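Local coordinates for outer membrane protein assembly factor BamA (Haemophilus ducreyi, PDB 4K3C) that probably assembles and inserts beta-barrel proteins into the outer membrane as part of the Bam complex, here as a fragment keeping two POTRA domains and the barrel, at residues N344-Q348 against K382-Q388. Residues are numbered along the deposited sequence; the frame is centred on the assembly and turned at random.
Sequences NKYYQ and KEVPFYQ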
loop_
_atom_site.group_PDB
_atom_site.type_symbol
_atom_site.label_atom_id
_atom_site.label_comp_id
_atom_site.label_asym_id
_atom_site.label_seq_id
_atom_site.Cartn_x
_atom_site.Cartn_y
_atom_site.Cartn_z
ATOM N N ASN A 344 -3.685 -30.313 -3.664
ATOM C CA ASN A 344 -4.690 -29.230 -3.529
ATOM C C ASN A 344 -5.466 -28.629 -4.747
ATOM O O ASN A 344 -6.704 -28.534 -4.676
ATOM C CB ASN A 344 -4.127 -28.113 -2.657
ATOM C CG ASN A 344 -4.248 -28.433 -1.200
ATOM O OD1 ASN A 344 -5.090 -29.250 -0.804
ATOM N ND2 ASN A 344 -3.413 -27.801 -0.381
ATOM N N LYS A 345 -4.767 -28.184 -5.804
ATOM C CA LYS A 345 -5.412 -27.851 -7.106
ATOM C C LYS A 345 -6.619 -26.887 -7.098
ATOM O O LYS A 345 -7.759 -27.298 -7.374
ATOM C CB LYS A 345 -5.835 -29.131 -7.848
ATOM C CG LYS A 345 -4.896 -29.563 -8.952
ATOM C CD LYS A 345 -5.282 -30.932 -9.492
ATOM C CE LYS A 345 -4.247 -31.462 -10.465
ATOM N NZ LYS A 345 -4.687 -31.328 -11.876
ATOM N N TYR A 346 -6.373 -25.609 -6.829
ATOM C CA TYR A 346 -7.468 -24.643 -6.736
ATOM C C TYR A 346 -7.018 -23.254 -7.204
ATOM O O TYR A 346 -5.841 -23.045 -7.532
ATOM C CB TYR A 346 -7.975 -24.572 -5.298
ATOM C CG TYR A 346 -6.954 -23.995 -4.321
ATOM C CD1 TYR A 346 -5.926 -24.790 -3.798
ATOM C CD2 TYR A 346 -7.006 -22.659 -3.931
ATOM C CE1 TYR A 346 -4.982 -24.271 -2.912
ATOM C CE2 TYR A 346 -6.064 -22.134 -3.043
ATOM C CZ TYR A 346 -5.054 -22.947 -2.536
ATOM O OH TYR A 346 -4.129 -22.429 -1.652
ATOM N N TYR A 347 -7.950 -22.303 -7.245
ATOM C CA TYR A 347 -7.601 -20.924 -7.596
ATOM C C TYR A 347 -8.429 -19.927 -6.831
ATOM O O TYR A 347 -9.543 -20.230 -6.429
ATOM C CB TYR A 347 -7.745 -20.652 -9.093
ATOM C CG TYR A 347 -9.068 -21.054 -9.681
ATOM C CD1 TYR A 347 -10.186 -20.220 -9.585
ATOM C CD2 TYR A 347 -9.202 -22.261 -10.363
ATOM C CE1 TYR A 347 -11.418 -20.589 -10.150
ATOM C CE2 TYR A 347 -10.420 -22.638 -10.924
ATOM C CZ TYR A 347 -11.525 -21.802 -10.812
ATOM O OH TYR A 347 -12.721 -22.197 -11.369
ATOM N N GLN A 348 -7.875 -18.739 -6.627
ATOM C CA GLN A 348 -8.584 -17.685 -5.928
ATOM C C GLN A 348 -8.492 -16.393 -6.749
ATOM O O GLN A 348 -7.499 -16.162 -7.412
ATOM C CB GLN A 348 -8.017 -17.498 -4.514
ATOM C CG GLN A 348 -7.713 -18.808 -3.780
ATOM C CD GLN A 348 -7.604 -18.650 -2.259
ATOM O OE1 GLN A 348 -6.502 -18.624 -1.693
ATOM N NE2 GLN A 348 -8.754 -18.564 -1.590
ATOM N N LYS A 382 -10.830 -32.131 -7.154
ATOM C CA LYS A 382 -10.391 -31.761 -5.823
ATOM C C LYS A 382 -11.330 -30.713 -5.266
ATOM O O LYS A 382 -11.896 -29.925 -6.023
ATOM C CB LYS A 382 -8.973 -31.201 -5.878
ATOM C CG LYS A 382 -7.974 -32.185 -6.429
ATOM C CD LYS A 382 -7.720 -33.334 -5.462
ATOM C CE LYS A 382 -6.832 -34.379 -6.100
ATOM N NZ LYS A 382 -5.838 -33.731 -7.002
ATOM N N GLU A 383 -11.493 -30.698 -3.948
ATOM C CA GLU A 383 -12.259 -29.642 -3.305
ATOM C C GLU A 383 -11.335 -28.509 -2.849
ATOM O O GLU A 383 -10.149 -28.712 -2.634
ATOM C CB GLU A 383 -13.063 -30.199 -2.126
ATOM C CG GLU A 383 -14.559 -29.967 -2.244
ATOM C CD GLU A 383 -15.146 -30.628 -3.476
ATOM O OE1 GLU A 383 -15.227 -31.871 -3.477
ATOM O OE2 GLU A 383 -15.518 -29.914 -4.438
ATOM N N VAL A 384 -11.878 -27.308 -2.717
ATOM C CA VAL A 384 -11.099 -26.210 -2.158
ATOM C C VAL A 384 -10.728 -26.550 -0.716
ATOM O O VAL A 384 -11.570 -26.993 0.061
ATOM C CB VAL A 384 -11.873 -24.873 -2.215
ATOM C CG1 VAL A 384 -11.165 -23.835 -1.388
ATOM C CG2 VAL A 384 -12.045 -24.395 -3.673
ATOM N N PRO A 385 -9.461 -26.373 -0.359
ATOM C CA PRO A 385 -9.044 -26.710 1.003
ATOM C C PRO A 385 -9.850 -25.911 2.020
ATOM O O PRO A 385 -9.765 -24.689 1.973
ATOM C CB PRO A 385 -7.584 -26.251 1.044
ATOM C CG PRO A 385 -7.131 -26.224 -0.350
ATOM C CD PRO A 385 -8.342 -25.916 -1.196
ATOM N N PHE A 386 -10.577 -26.579 2.919
ATOM C CA PHE A 386 -11.544 -25.923 3.816
ATOM C C PHE A 386 -11.012 -24.767 4.652
ATOM O O PHE A 386 -11.772 -23.895 5.086
ATOM C CB PHE A 386 -12.217 -26.938 4.743
ATOM C CG PHE A 386 -11.261 -27.693 5.637
ATOM C CD1 PHE A 386 -10.811 -27.146 6.829
ATOM C CD2 PHE A 386 -10.849 -28.975 5.301
ATOM C CE1 PHE A 386 -9.953 -27.859 7.652
ATOM C CE2 PHE A 386 -9.981 -29.695 6.124
ATOM C CZ PHE A 386 -9.534 -29.139 7.298
ATOM N N TYR A 387 -9.714 -24.762 4.887
ATOM C CA TYR A 387 -9.102 -23.708 5.680
ATOM C C TYR A 387 -8.776 -22.497 4.835
ATOM O O TYR A 387 -8.138 -21.564 5.303
ATOM C CB TYR A 387 -7.830 -24.220 6.361
ATOM C CG TYR A 387 -6.825 -24.912 5.450
ATOM C CD1 TYR A 387 -6.898 -26.278 5.205
ATOM C CD2 TYR A 387 -5.794 -24.202 4.859
ATOM C CE1 TYR A 387 -5.973 -26.909 4.394
ATOM C CE2 TYR A 387 -4.864 -24.820 4.048
ATOM C CZ TYR A 387 -4.948 -26.173 3.821
ATOM O OH TYR A 387 -4.011 -26.793 3.016
ATOM N N GLN A 388 -9.206 -22.542 3.580
ATOM C CA GLN A 388 -8.936 -21.499 2.606
ATOM C C GLN A 388 -10.263 -20.844 2.230
ATOM O O GLN A 388 -10.364 -20.168 1.210
ATOM C CB GLN A 388 -8.312 -22.128 1.362
ATOM C CG GLN A 388 -7.341 -21.247 0.630
ATOM C CD GLN A 388 -5.966 -21.252 1.266
ATOM O OE1 GLN A 388 -5.739 -21.927 2.268
ATOM N NE2 GLN A 388 -5.040 -20.500 0.683
#
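Pro385 lies against one face of the Tyr346 ring, and this CH-pi contact forms the tightly packed heart of the pairing. Pro385 CD is 4.1 Å from the centroid of the Tyr346 ring and 24° off the ring normal, offset toward the rim on the CD1 side. A proline suits the place because its compact, rigid ring presents slightly polarised C-H groups to an aromatic face. Tyrosine can meet it there because chi1 of 66° sets CG between the backbone N and carbonyl carbon, turning the ring toward the 382-388 loop. Next to this pair, Pro385 CG also packs 3.7 Å from Asn344 OD1. The Asn344 amide is buried but well served: Tyr285 bonds OD1, and Asp307 bonds ND2.

Residues 346-348 begin strand 346-358 of the Omp85 transmembrane beta-barrel, whereas 382-388 belong to loop 6 (L6), which follows strand 366-378 and folds back into the barrel. Pro385 to Gln388 form a type I beta turn, closed by the bond from Gln388 N to Pro385 O (2.7 Å).

Beyond the aromatic ring the fit becomes more polar, though Gln388 CG still packs obliquely on the ring. Gln388 NE2 reaches Gln348 OE1 in a weak hydrogen bond of 3.4 Å; the amide planes are 45° apart. Glutamine can both donate and accept, so Gln348 also gives its NE2 to Thr376. The other end is looser and partly exposed: Lys345 CB packs 4.0 Å from Lys382 CG, and Lys345 CD comes 3.8 Å from Lys382 NZ. The two NZ atoms, 5.6 Å apart, probably oppose each other, softened by solvent.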